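Local atomic coordinates of putative rhamnosidase (Streptomyces avermitilis, PDB entry 3W5M), a protein that hydrolyses terminal non-reducing alpha-L-rhamnose residues from plant glycosides such as naringin, rutin and hesperidin and from gum arabic, and binds L-rhamnose through a calcium-dependent carbohydrate-binding module. Residues 735-739 / 795-800; 810-816 / 835-840; 870-874 / 925-930; 990-994 / 1011-1015. One frame throughout, in Å; residues are numbered along the deposited sequence.

Contact 1. Residues 735-739 / 795-800; sequences DGLLR and AFQTAY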
loop_
_atom_site.group_PDB
_atom_site.type_symbol
_atom_site.label_atom_id
_atom_site.label_comp_id
_atom_site.label_asym_id
_atom_site.label_seq_id
_atom_site.Cartn_x
_atom_site.Cartn_y
_atom_site.Cartn_z
ATOM N N ASP A 735 4.765 -17.339 -30.999
ATOM C CA ASP A 735 4.883 -18.086 -32.255
ATOM C C ASP A 735 5.598 -17.169 -33.252
ATOM O O ASP A 735 5.062 -16.134 -33.632
ATOM C CB ASP A 735 3.475 -18.513 -32.724
ATOM C CG ASP A 735 3.484 -19.301 -34.062
ATOM O OD1 ASP A 735 4.535 -19.424 -34.723
ATOM O OD2 ASP A 735 2.408 -19.790 -34.454
ATOM N N GLY A 736 6.824 -17.538 -33.636
ATOM C CA GLY A 736 7.713 -16.667 -34.424
ATOM C C GLY A 736 7.831 -15.297 -33.797
ATOM O O GLY A 736 7.846 -14.283 -34.493
ATOM N N LEU A 737 7.837 -15.290 -32.457
ATOM C CA LEU A 737 7.993 -14.104 -31.611
ATOM C C LEU A 737 6.750 -13.227 -31.482
ATOM O O LEU A 737 6.796 -12.179 -30.835
ATOM C CB LEU A 737 9.228 -13.289 -32.021
ATOM C CG LEU A 737 10.531 -14.098 -32.015
ATOM C CD1 LEU A 737 11.620 -13.271 -32.673
ATOM C CD2 LEU A 737 10.937 -14.539 -30.607
ATOM N N LEU A 738 5.639 -13.651 -32.089
ATOM C CA LEU A 738 4.400 -12.903 -31.968
ATOM C C LEU A 738 3.680 -13.444 -30.756
ATOM O O LEU A 738 3.587 -14.655 -30.578
ATOM C CB LEU A 738 3.527 -13.042 -33.232
ATOM C CG LEU A 738 4.191 -12.643 -34.560
ATOM C CD1 LEU A 738 3.169 -12.771 -35.692
ATOM C CD2 LEU A 738 4.807 -11.237 -34.514
ATOM N N ARG A 739 3.183 -12.544 -29.910
ATOM C CA ARG A 739 2.509 -12.984 -28.692
ATOM C C ARG A 739 0.994 -13.097 -28.897
ATOM O O ARG A 739 0.425 -12.346 -29.700
ATOM C CB ARG A 739 2.854 -12.022 -27.541
ATOM C CG ARG A 739 4.319 -12.155 -27.118
ATOM C CD ARG A 739 4.454 -13.118 -25.945
ATOM N NE ARG A 739 3.779 -12.587 -24.749
ATOM C CZ ARG A 739 3.218 -13.344 -23.801
ATOM N NH1 ARG A 739 3.228 -14.659 -23.900
ATOM N NH2 ARG A 739 2.636 -12.769 -22.744
ATOM N N ALA A 795 9.925 -9.121 -36.497
ATOM C CA ALA A 795 8.668 -9.853 -36.495
ATOM C C ALA A 795 7.517 -8.891 -36.210
ATOM O O ALA A 795 6.481 -8.939 -36.893
ATOM C CB ALA A 795 8.714 -11.008 -35.498
ATOM N N PHE A 796 7.707 -7.971 -35.259
ATOM C CA PHE A 796 6.682 -6.987 -34.969
ATOM C C PHE A 796 6.329 -6.103 -36.173
ATOM O O PHE A 796 5.139 -5.867 -36.450
ATOM C CB PHE A 796 7.085 -6.089 -33.786
ATOM C CG PHE A 796 6.020 -5.133 -33.372
ATOM C CD1 PHE A 796 5.832 -3.940 -34.060
ATOM C CD2 PHE A 796 5.182 -5.428 -32.277
ATOM C CE1 PHE A 796 4.833 -3.059 -33.691
ATOM C CE2 PHE A 796 4.187 -4.548 -31.908
ATOM C CZ PHE A 796 4.012 -3.365 -32.605
ATOM N N GLN A 797 7.349 -5.589 -36.860
ATOM C CA GLN A 797 7.113 -4.614 -37.934
ATOM C C GLN A 797 6.410 -5.293 -39.091
ATOM O O GLN A 797 5.490 -4.736 -39.685
ATOM C CB GLN A 797 8.414 -3.999 -38.428
ATOM C CG GLN A 797 8.925 -2.884 -37.536
ATOM C CD GLN A 797 10.417 -2.682 -37.681
ATOM O OE1 GLN A 797 11.096 -3.468 -38.344
ATOM N NE2 GLN A 797 10.938 -1.631 -37.059
ATOM N N THR A 798 6.832 -6.515 -39.367
ATOM C CA THR A 798 6.216 -7.305 -40.430
ATOM C C THR A 798 4.733 -7.584 -40.175
ATOM O O THR A 798 3.917 -7.536 -41.110
ATOM C CB THR A 798 6.995 -8.610 -40.660
ATOM O OG1 THR A 798 8.325 -8.273 -41.069
ATOM C CG2 THR A 798 6.344 -9.463 -41.748
ATOM N N ALA A 799 4.386 -7.838 -38.913
ATOM C CA ALA A 799 3.037 -8.268 -38.562
ATOM C C ALA A 799 2.066 -7.115 -38.446
ATOM O O ALA A 799 0.909 -7.251 -38.848
ATOM C CB ALA A 799 3.049 -9.111 -37.278
ATOM N N TYR A 800 2.523 -5.975 -37.929
ATOM C CA TYR A 800 1.606 -4.921 -37.522
ATOM C C TYR A 800 1.808 -3.534 -38.118
ATOM O O TYR A 800 0.941 -2.661 -37.937
ATOM C CB TYR A 800 1.549 -4.826 -35.971
ATOM C CG TYR A 800 1.552 -6.153 -35.232
ATOM C CD1 TYR A 800 0.480 -7.051 -35.331
ATOM C CD2 TYR A 800 2.629 -6.503 -34.403
ATOM C CE1 TYR A 800 0.496 -8.257 -34.636
ATOM C CE2 TYR A 800 2.661 -7.704 -33.717
ATOM C CZ TYR A 800 1.598 -8.573 -33.820
ATOM O OH TYR A 800 1.655 -9.762 -33.126
#
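Leu738 is the bump of this contact, and the hollow that takes it lies on the C-terminal end of helix 783-800, between Ala795, Ala799 and the phenol end of Tyr800. The isobutyl group enters with CG beside its own backbone N (chi1 -56°), which lays both methyls against the helix. Leu738 CD2 goes deepest, to 3.9 Å from Ala799 CB, with Ala795 CB and Tyr800 OH also close by. CD1 stays against Ala799 CB. Because the two alanines are one turn apart and carry only methyl groups, they leave a shallow groove that the branched end of the leucine fills. The floor is partly polar, since Leu738 CD2 also lies 3.7 Å from the carbonyl O of Ala795. Segment 735-739 comes from the loop joining helices 713-732 and 756-777 of the catalytic (alpha/alpha)6 barrel, and a type I' turn from Asp735 to Leu738 shapes it. That turn brings Gly736 O to 3.5 Å from Ala795 CB, so the alanine methyl is itself a small bump received between Gly736 O and Leu738 CD2. Leu738 and Tyr800 lie alongside each other, pointing opposite ways; the ring has Ala799 CB over the centre of one face, and its hydroxyl is hydrogen-bonded to Thr761 OG1 on helix 756-777. Were Leu738 replaced by alanine, the groove between Ala795 and Ala799 would probably stay unfilled and the Tyr800 hydroxyl lose the apolar cover beside it. At the margin, Leu737 adds a looser touch, its CB 4.2 Å from Ala795 CB.

Contact 2. Residues 810-816 / 835-840; sequences DTQSAYV and RLVALI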
loop_
_atom_site.group_PDB
_atom_site.type_symbol
_atom_site.label_atom_id
_atom_site.label_comp_id
_atom_site.label_asym_id
_atom_site.label_seq_id
_atom_site.Cartn_x
_atom_site.Cartn_y
_atom_site.Cartn_z
ATOM N N ASP A 810 -5.090 0.894 -35.431
ATOM C CA ASP A 810 -5.200 2.304 -35.747
ATOM C C ASP A 810 -5.735 3.102 -34.547
ATOM O O ASP A 810 -6.524 4.036 -34.706
ATOM C CB ASP A 810 -6.060 2.492 -37.021
ATOM C CG ASP A 810 -5.887 3.860 -37.666
ATOM O OD1 ASP A 810 -4.758 4.391 -37.680
ATOM O OD2 ASP A 810 -6.892 4.416 -38.174
ATOM N N THR A 811 -5.271 2.736 -33.347
ATOM C CA THR A 811 -5.644 3.431 -32.124
ATOM C C THR A 811 -4.570 4.424 -31.708
ATOM O O THR A 811 -3.420 4.307 -32.132
ATOM C CB THR A 811 -5.899 2.443 -30.964
ATOM O OG1 THR A 811 -4.725 1.666 -30.712
ATOM C CG2 THR A 811 -7.056 1.503 -31.288
ATOM N N GLN A 812 -4.941 5.397 -30.876
ATOM C CA GLN A 812 -3.967 6.335 -30.325
ATOM C C GLN A 812 -2.839 5.541 -29.625
ATOM O O GLN A 812 -1.649 5.798 -29.864
ATOM C CB GLN A 812 -4.638 7.333 -29.366
ATOM C CG GLN A 812 -5.547 8.350 -30.045
ATOM C CD GLN A 812 -5.976 9.470 -29.117
ATOM O OE1 GLN A 812 -5.384 9.672 -28.065
ATOM N NE2 GLN A 812 -7.016 10.206 -29.505
ATOM N N SER A 813 -3.221 4.561 -28.805
ATOM C CA SER A 813 -2.256 3.736 -28.063
ATOM C C SER A 813 -1.365 2.877 -28.942
ATOM O O SER A 813 -0.196 2.699 -28.616
ATOM C CB SER A 813 -2.949 2.872 -27.008
ATOM O OG SER A 813 -3.300 3.694 -25.930
ATOM N N ALA A 814 -1.905 2.384 -30.065
ATOM C CA ALA A 814 -1.123 1.640 -31.061
ATOM C C ALA A 814 0.071 2.442 -31.575
ATOM O O ALA A 814 1.158 1.886 -31.745
ATOM C CB ALA A 814 -1.994 1.179 -32.231
ATOM N N TYR A 815 -0.112 3.741 -31.785
ATOM C CA TYR A 815 0.980 4.575 -32.258
ATOM C C TYR A 815 1.882 4.998 -31.119
ATOM O O TYR A 815 3.104 4.952 -31.238
ATOM C CB TYR A 815 0.441 5.780 -33.006
ATOM C CG TYR A 815 -0.268 5.324 -34.251
ATOM C CD1 TYR A 815 0.436 4.662 -35.263
ATOM C CD2 TYR A 815 -1.642 5.512 -34.405
ATOM C CE1 TYR A 815 -0.207 4.227 -36.407
ATOM C CE2 TYR A 815 -2.297 5.071 -35.548
ATOM C CZ TYR A 815 -1.581 4.426 -36.533
ATOM O OH TYR A 815 -2.225 3.985 -37.669
ATOM N N VAL A 816 1.269 5.418 -30.016
ATOM C CA VAL A 816 2.036 5.780 -28.837
ATOM C C VAL A 816 3.050 4.687 -28.505
ATOM O O VAL A 816 4.243 4.980 -28.333
ATOM C CB VAL A 816 1.125 6.040 -27.613
ATOM C CG1 VAL A 816 1.975 6.108 -26.340
ATOM C CG2 VAL A 816 0.379 7.369 -27.783
ATOM N N ARG A 835 -0.223 10.421 -38.036
ATOM C CA ARG A 835 -1.452 9.657 -37.855
ATOM C C ARG A 835 -1.989 9.738 -36.407
ATOM O O ARG A 835 -3.198 9.748 -36.191
ATOM C CB ARG A 835 -1.228 8.199 -38.269
ATOM C CG ARG A 835 -2.465 7.317 -38.241
ATOM C CD ARG A 835 -3.626 7.967 -38.988
ATOM N NE ARG A 835 -4.854 7.175 -38.975
ATOM C CZ ARG A 835 -6.066 7.678 -39.229
ATOM N NH1 ARG A 835 -6.211 8.965 -39.506
ATOM N NH2 ARG A 835 -7.135 6.903 -39.197
ATOM N N LEU A 836 -1.079 9.792 -35.433
ATOM C CA LEU A 836 -1.448 9.923 -34.029
ATOM C C LEU A 836 -2.116 11.257 -33.800
ATOM O O LEU A 836 -3.201 11.328 -33.199
ATOM C CB LEU A 836 -0.203 9.811 -33.134
ATOM C CG LEU A 836 -0.391 10.051 -31.631
ATOM C CD1 LEU A 836 -1.376 9.046 -30.998
ATOM C CD2 LEU A 836 0.987 9.997 -30.979
ATOM N N VAL A 837 -1.464 12.303 -34.290
ATOM C CA VAL A 837 -1.966 13.659 -34.198
ATOM C C VAL A 837 -3.323 13.773 -34.894
ATOM O O VAL A 837 -4.206 14.501 -34.423
ATOM C CB VAL A 837 -0.964 14.663 -34.790
ATOM C CG1 VAL A 837 -1.541 16.067 -34.815
ATOM C CG2 VAL A 837 0.321 14.659 -33.965
ATOM N N ALA A 838 -3.474 13.044 -35.999
ATOM C CA ALA A 838 -4.708 13.059 -36.778
ATOM C C ALA A 838 -5.858 12.467 -35.962
ATOM O O ALA A 838 -6.975 13.004 -35.979
ATOM C CB ALA A 838 -4.528 12.296 -38.087
ATOM N N LEU A 839 -5.571 11.373 -35.246
ATOM C CA LEU A 839 -6.561 10.706 -34.390
ATOM C C LEU A 839 -6.970 11.569 -33.195
ATOM O O LEU A 839 -8.143 11.569 -32.809
ATOM C CB LEU A 839 -6.082 9.330 -33.935
ATOM C CG LEU A 839 -5.795 8.237 -34.969
ATOM C CD1 LEU A 839 -5.116 7.063 -34.308
ATOM C CD2 LEU A 839 -7.061 7.752 -35.660
ATOM N N ILE A 840 -6.007 12.299 -32.633
ATOM C CA ILE A 840 -6.261 13.251 -31.546
ATOM C C ILE A 840 -7.130 14.433 -32.027
ATOM O O ILE A 840 -8.129 14.796 -31.386
ATOM C CB ILE A 840 -4.939 13.750 -30.914
ATOM C CG1 ILE A 840 -4.205 12.570 -30.234
ATOM C CG2 ILE A 840 -5.201 14.897 -29.937
ATOM C CD1 ILE A 840 -2.840 12.903 -29.643
#
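Arg835 reaches across from helix 829-842 to Tyr815 and Asp810, and each part of its chain finds a different partner. Its CB lies over one face of the Tyr815 ring, toward the rim. CG, anti to the backbone N (chi1 -175°), is 3.4 Å from Tyr815 OH; the bend that follows at chi2 (50°) turns the rest of the chain toward the carboxylate of Asp810. CD passes 4.0 Å from Asp810 OD1. Beyond it the guanidinium grips Asp810 side-on: NE donates to OD1 at 3.1 Å and NH2 to OD2 at 2.7 Å, both bonds nearly straight and both oxygens using their syn lone pairs. The two groups are nearly coplanar, which suits a two-pronged salt bridge. Asp810 OD1 also accepts from Tyr815 OH, on its anti side, at 2.6 Å, so OD1 takes two donors, and the three bonds together fix the rotation of the carboxylate. Leu839 CD2 covers one face of the guanidinium, while its CD1 packs against the edge of the Tyr815 ring. Deeper in, Leu836 CD1 lies 3.5 Å from Gln812 O and touches Val816 CG2, and the amide of Gln812 lies across Ile840 CG1 with its polar ends bonded to Ser848 N and His846 O. Thr811 is the N-cap of helix 812-820, its OG1 accepting from Ala814 N. The two short helical segments run nearly antiparallel, at 154° with axes 9.3 Å apart, as neighbours in the helical barrel, and helix 854-863 packs against Val816 and Leu836 beside them.

Contact 3. Residues 870-874 / 925-930; sequences AYRLL and WMYANI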
loop_
_atom_site.group_PDB
_atom_site.type_symbol
_atom_site.label_atom_id
_atom_site.label_comp_id
_atom_site.label_asym_id
_atom_site.label_seq_id
_atom_site.Cartn_x
_atom_site.Cartn_y
_atom_site.Cartn_z
ATOM N N ALA A 870 0.772 18.336 -27.184
ATOM C CA ALA A 870 0.845 17.795 -25.825
ATOM C C ALA A 870 0.213 18.786 -24.872
ATOM O O ALA A 870 -0.590 18.387 -24.021
ATOM C CB ALA A 870 2.286 17.497 -25.434
ATOM N N TYR A 871 0.539 20.067 -25.029
ATOM C CA TYR A 871 -0.039 21.099 -24.182
ATOM C C TYR A 871 -1.550 21.176 -24.352
ATOM O O TYR A 871 -2.262 21.430 -23.385
ATOM C CB TYR A 871 0.601 22.452 -24.444
ATOM C CG TYR A 871 1.808 22.740 -23.567
ATOM C CD1 TYR A 871 1.646 23.091 -22.217
ATOM C CD2 TYR A 871 3.114 22.672 -24.086
ATOM C CE1 TYR A 871 2.739 23.361 -21.419
ATOM C CE2 TYR A 871 4.216 22.948 -23.291
ATOM C CZ TYR A 871 4.018 23.290 -21.958
ATOM O OH TYR A 871 5.079 23.580 -21.162
ATOM N N ARG A 872 -2.028 20.946 -25.572
ATOM C CA ARG A 872 -3.459 21.028 -25.859
ATOM C C ARG A 872 -4.204 19.980 -25.032
ATOM O O ARG A 872 -5.199 20.291 -24.358
ATOM C CB ARG A 872 -3.729 20.837 -27.358
ATOM C CG ARG A 872 -5.158 21.149 -27.794
ATOM C CD ARG A 872 -5.440 22.649 -27.898
ATOM N NE ARG A 872 -6.681 22.913 -28.633
ATOM C CZ ARG A 872 -6.759 23.081 -29.955
ATOM N NH1 ARG A 872 -5.672 23.025 -30.715
ATOM N NH2 ARG A 872 -7.933 23.310 -30.525
ATOM N N LEU A 873 -3.696 18.755 -25.080
ATOM C CA LEU A 873 -4.190 17.671 -24.243
ATOM C C LEU A 873 -4.058 17.979 -22.761
ATOM O O LEU A 873 -4.977 17.705 -21.986
ATOM C CB LEU A 873 -3.478 16.361 -24.565
ATOM C CG LEU A 873 -3.708 15.842 -25.976
ATOM C CD1 LEU A 873 -3.013 14.517 -26.118
ATOM C CD2 LEU A 873 -5.199 15.702 -26.249
ATOM N N LEU A 874 -2.926 18.560 -22.373
ATOM C CA LEU A 874 -2.656 18.827 -20.963
ATOM C C LEU A 874 -3.652 19.826 -20.366
ATOM O O LEU A 874 -4.144 19.621 -19.250
ATOM C CB LEU A 874 -1.205 19.291 -20.732
ATOM C CG LEU A 874 -0.822 19.433 -19.253
ATOM C CD1 LEU A 874 -0.610 18.068 -18.612
ATOM C CD2 LEU A 874 0.424 20.302 -19.100
ATOM N N TRP A 925 5.927 13.713 -17.469
ATOM C CA TRP A 925 6.013 14.645 -18.601
ATOM C C TRP A 925 6.101 16.096 -18.125
ATOM O O TRP A 925 6.901 16.880 -18.625
ATOM C CB TRP A 925 4.864 14.441 -19.593
ATOM C CG TRP A 925 5.006 15.344 -20.811
ATOM C CD1 TRP A 925 5.613 15.025 -22.013
ATOM C CD2 TRP A 925 4.567 16.715 -20.930
ATOM N NE1 TRP A 925 5.558 16.122 -22.871
ATOM C CE2 TRP A 925 4.930 17.163 -22.230
ATOM C CE3 TRP A 925 3.886 17.603 -20.072
ATOM C CZ2 TRP A 925 4.642 18.459 -22.686
ATOM C CZ3 TRP A 925 3.600 18.894 -20.527
ATOM C CH2 TRP A 925 3.977 19.306 -21.825
ATOM N N MET A 926 5.306 16.456 -17.120
ATOM C CA MET A 926 5.384 17.777 -16.578
ATOM C C MET A 926 6.756 18.063 -15.962
ATOM O O MET A 926 7.284 19.167 -16.113
ATOM C CB MET A 926 4.286 17.989 -15.521
ATOM C CG MET A 926 2.869 17.896 -16.046
ATOM S SD MET A 926 1.710 18.872 -15.047
ATOM C CE MET A 926 1.846 17.957 -13.506
ATOM N N TYR A 927 7.322 17.091 -15.246
ATOM C CA TYR A 927 8.529 17.354 -14.482
ATOM C C TYR A 927 9.693 17.480 -15.454
ATOM O O TYR A 927 10.525 18.362 -15.288
ATOM C CB TYR A 927 8.769 16.269 -13.394
ATOM C CG TYR A 927 7.553 16.049 -12.514
ATOM C CD1 TYR A 927 6.691 17.110 -12.190
ATOM C CD2 TYR A 927 7.236 14.786 -12.035
ATOM C CE1 TYR A 927 5.561 16.908 -11.400
ATOM C CE2 TYR A 927 6.093 14.576 -11.262
ATOM C CZ TYR A 927 5.276 15.646 -10.931
ATOM O OH TYR A 927 4.150 15.420 -10.149
ATOM N N ALA A 928 9.674 16.650 -16.500
ATOM C CA ALA A 928 10.733 16.633 -17.520
ATOM C C ALA A 928 10.667 17.830 -18.475
ATOM O O ALA A 928 11.703 18.334 -18.892
ATOM C CB ALA A 928 10.723 15.319 -18.289
ATOM N N ASN A 929 9.459 18.321 -18.756
ATOM C CA ASN A 929 9.250 19.316 -19.836
ATOM C C ASN A 929 8.794 20.699 -19.411
ATOM O O ASN A 929 9.177 21.702 -20.030
ATOM C CB ASN A 929 8.294 18.752 -20.862
ATOM C CG ASN A 929 8.790 17.460 -21.462
ATOM O OD1 ASN A 929 8.258 16.390 -21.182
ATOM N ND2 ASN A 929 9.823 17.545 -22.284
ATOM N N ILE A 930 8.003 20.787 -18.345
ATOM C CA ILE A 930 7.612 22.094 -17.856
ATOM C C ILE A 930 8.655 22.542 -16.856
ATOM O O ILE A 930 9.188 23.648 -16.955
ATOM C CB ILE A 930 6.171 22.118 -17.257
ATOM C CG1 ILE A 930 5.168 21.622 -18.302
ATOM C CG2 ILE A 930 5.851 23.519 -16.712
ATOM C CD1 ILE A 930 3.745 21.392 -17.807
#
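With CG anti to the backbone N (chi1 -176°), Trp925 sends its six-membered ring toward helix 867-875. Leu874 has the same anti arrangement, which swings its CD2 methyl toward the indole and Ile930. The Trp925 edge then meets the face of Tyr871 in a T-shaped stack: Trp925 CH2 stands 3.9 Å above the centre of the Tyr871 ring, the planes 80° apart. Two aliphatic groups complete the setting of the indole, Ala870 CB at 3.7 Å from Trp925 CZ2 and Leu874 CD2 at 3.8 Å from Trp925 CZ3. Leu874 and Ile930 meet tip to tip, CD2 against CD1 at 3.7 Å, and Ile930 CG1 also lies against the Tyr871 hydroxyl. No hydrogen bond crosses this buried, largely apolar interface; the polar ends are met outside it, Tyr871 OH by Arg948 O and Trp925 NE1 by Thr862 OG1. The segments of helices 867-875 and 923-929 cross at 135° with axes 12.9 Å apart, a spacing bridged by large side chains, while helix 854-863 lies against Trp925, helix 607-622 against Leu874 and Met926, and strand 600-604 against Met926 and Ile930.

Contact 4. Residues 990-994 / 1011-1015; sequences AEVWI and RAEDG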
loop_
_atom_site.group_PDB
_atom_site.type_symbol
_atom_site.label_atom_id
_atom_site.label_comp_id
_atom_site.label_asym_id
_atom_site.label_seq_id
_atom_site.Cartn_x
_atom_site.Cartn_y
_atom_site.Cartn_z
ATOM N N ALA A 990 25.261 19.434 -16.317
ATOM C CA ALA A 990 23.974 19.643 -16.966
ATOM C C ALA A 990 24.140 19.988 -18.436
ATOM O O ALA A 990 25.167 20.536 -18.842
ATOM C CB ALA A 990 23.213 20.742 -16.267
ATOM N N GLU A 991 23.122 19.639 -19.211
ATOM C CA GLU A 991 22.958 20.138 -20.564
ATOM C C GLU A 991 21.718 21.016 -20.566
ATOM O O GLU A 991 20.636 20.553 -20.246
ATOM C CB GLU A 991 22.785 18.978 -21.508
ATOM C CG GLU A 991 22.571 19.377 -22.950
ATOM C CD GLU A 991 22.289 18.164 -23.807
ATOM O OE1 GLU A 991 21.121 17.696 -23.808
ATOM O OE2 GLU A 991 23.238 17.677 -24.460
ATOM N N VAL A 992 21.887 22.288 -20.908
ATOM C CA VAL A 992 20.824 23.267 -20.788
ATOM C C VAL A 992 20.406 23.701 -22.190
ATOM O O VAL A 992 21.259 23.969 -23.035
ATOM C CB VAL A 992 21.275 24.469 -19.948
ATOM C CG1 VAL A 992 20.149 25.483 -19.779
ATOM C CG2 VAL A 992 21.754 23.996 -18.578
ATOM N N TRP A 993 19.095 23.715 -22.430
ATOM C CA TRP A 993 18.518 24.153 -23.705
ATOM C C TRP A 993 17.709 25.410 -23.468
ATOM O O TRP A 993 16.761 25.393 -22.675
ATOM C CB TRP A 993 17.594 23.092 -24.262
ATOM C CG TRP A 993 18.232 21.802 -24.528
ATOM C CD1 TRP A 993 18.854 20.984 -23.621
ATOM C CD2 TRP A 993 18.304 21.130 -25.793
ATOM N NE1 TRP A 993 19.313 19.845 -24.246
ATOM C CE2 TRP A 993 18.993 19.907 -25.578
ATOM C CE3 TRP A 993 17.862 21.443 -27.087
ATOM C CZ2 TRP A 993 19.246 18.995 -26.609
ATOM C CZ3 TRP A 993 18.118 20.539 -28.113
ATOM C CH2 TRP A 993 18.805 19.324 -27.865
ATOM N N ILE A 994 18.074 26.500 -24.142
ATOM C CA ILE A 994 17.383 27.773 -23.960
ATOM C C ILE A 994 16.758 28.202 -25.280
ATOM O O ILE A 994 17.499 28.544 -26.201
ATOM C CB ILE A 994 18.350 28.892 -23.509
ATOM C CG1 ILE A 994 19.225 28.437 -22.343
ATOM C CG2 ILE A 994 17.583 30.168 -23.161
ATOM C CD1 ILE A 994 18.496 28.395 -21.017
ATOM N N ARG A 1011 26.036 24.239 -29.310
ATOM C CA ARG A 1011 25.284 24.182 -30.576
ATOM C C ARG A 1011 23.898 24.821 -30.532
ATOM O O ARG A 1011 23.328 25.043 -29.452
ATOM C CB ARG A 1011 25.177 22.732 -31.096
ATOM C CG ARG A 1011 24.267 21.826 -30.288
ATOM C CD ARG A 1011 24.483 20.365 -30.619
ATOM N NE ARG A 1011 23.521 19.515 -29.918
ATOM C CZ ARG A 1011 23.726 18.967 -28.719
ATOM N NH1 ARG A 1011 24.867 19.167 -28.070
ATOM N NH2 ARG A 1011 22.787 18.217 -28.163
ATOM N N ALA A 1012 23.380 25.125 -31.725
ATOM C CA ALA A 1012 21.968 25.434 -31.916
ATOM C C ALA A 1012 21.238 24.176 -32.405
ATOM O O ALA A 1012 21.742 23.434 -33.255
ATOM C CB ALA A 1012 21.792 26.585 -32.894
ATOM N N GLU A 1013 20.070 23.926 -31.821
ATOM C CA GLU A 1013 19.198 22.825 -32.221
ATOM C C GLU A 1013 17.757 23.169 -31.822
ATOM O O GLU A 1013 17.533 23.842 -30.797
ATOM C CB GLU A 1013 19.653 21.494 -31.590
ATOM C CG GLU A 1013 19.127 20.255 -32.302
ATOM C CD GLU A 1013 19.538 18.939 -31.651
ATOM O OE1 GLU A 1013 20.605 18.872 -30.995
ATOM O OE2 GLU A 1013 18.786 17.950 -31.812
ATOM N N ASP A 1014 16.807 22.726 -32.653
ATOM C CA ASP A 1014 15.358 22.920 -32.437
ATOM C C ASP A 1014 14.981 24.256 -31.779
ATOM O O ASP A 1014 14.160 24.288 -30.858
ATOM C CB ASP A 1014 14.743 21.756 -31.633
ATOM C CG ASP A 1014 15.227 20.383 -32.088
ATOM O OD1 ASP A 1014 15.680 20.235 -33.245
ATOM O OD2 ASP A 1014 15.146 19.438 -31.273
ATOM N N GLY A 1015 15.593 25.345 -32.243
ATOM C CA GLY A 1015 15.223 26.692 -31.805
ATOM C C GLY A 1015 15.822 27.131 -30.480
ATOM O O GLY A 1015 15.407 28.144 -29.904
HETATM O O HOH W 1 22.213 16.320 -26.572
#
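Van der Waals contact comes first: the six-membered ring of Trp993 lies against the side chain of Glu1013, with CH2 3.6 Å from OE1 and CZ3 3.9 Å from CB. Arg1011 NH2 approaches the same ring obliquely, 3.9 Å from CZ2, the guanidinium plane nearly perpendicular to it. Of the hydrogen bonds, Trp993 NE1 donates to Glu991 OE1 at 2.8 Å; the acceptor lies close to the ring plane, but the N-H comes in from above the carboxylate. Ionic links form a network. Arg1011 NE meets Glu1013 OE1 at 3.2 Å in a straight bond (170°) within the guanidinium plane, whereas Arg1011 NH2 reaches Glu991 OE2 only in a long salt bridge of 3.8 Å. A water bridges that gap, donating to Glu991 OE2 and weakly accepting from Arg1011 NH2. With a leucine at Trp993, Glu991 OE1 would probably lose its indole donor and a gap open beside Glu1013. Strands 989-995 and 1008-1013 belong to one sheet of the C-terminal domain but are separated by strand 1016-1021, and meet mainly through side chains. Arg1011, between two glutamates, probably offsets their charge in a partly hydrated setting on an outermost strand.

In the fold
Contacts 1, 2 and 3 all belong to the catalytic helical domain, whereas contact 4 lies in the C-terminal beta domain. Contacts 2 and 3 are buried and pair helix with helix, with Asp810 added in contact 2; they touch through Ile840 CG2 and Leu873 CD2, 3.8 Å apart. Contacts 1 and 4 are only partly buried. Contact 1 sets a loop on the end of helix 783-800, and contact 2 starts from the next helix, 812-820, about 20 Å away between centres. The chemistry differs accordingly: aliphatic filling in contact 1, a paired salt bridge beside apolar packing in contact 2, a purely side-chain aromatic and aliphatic core in contact 3, and a water-assisted charge network in contact 4.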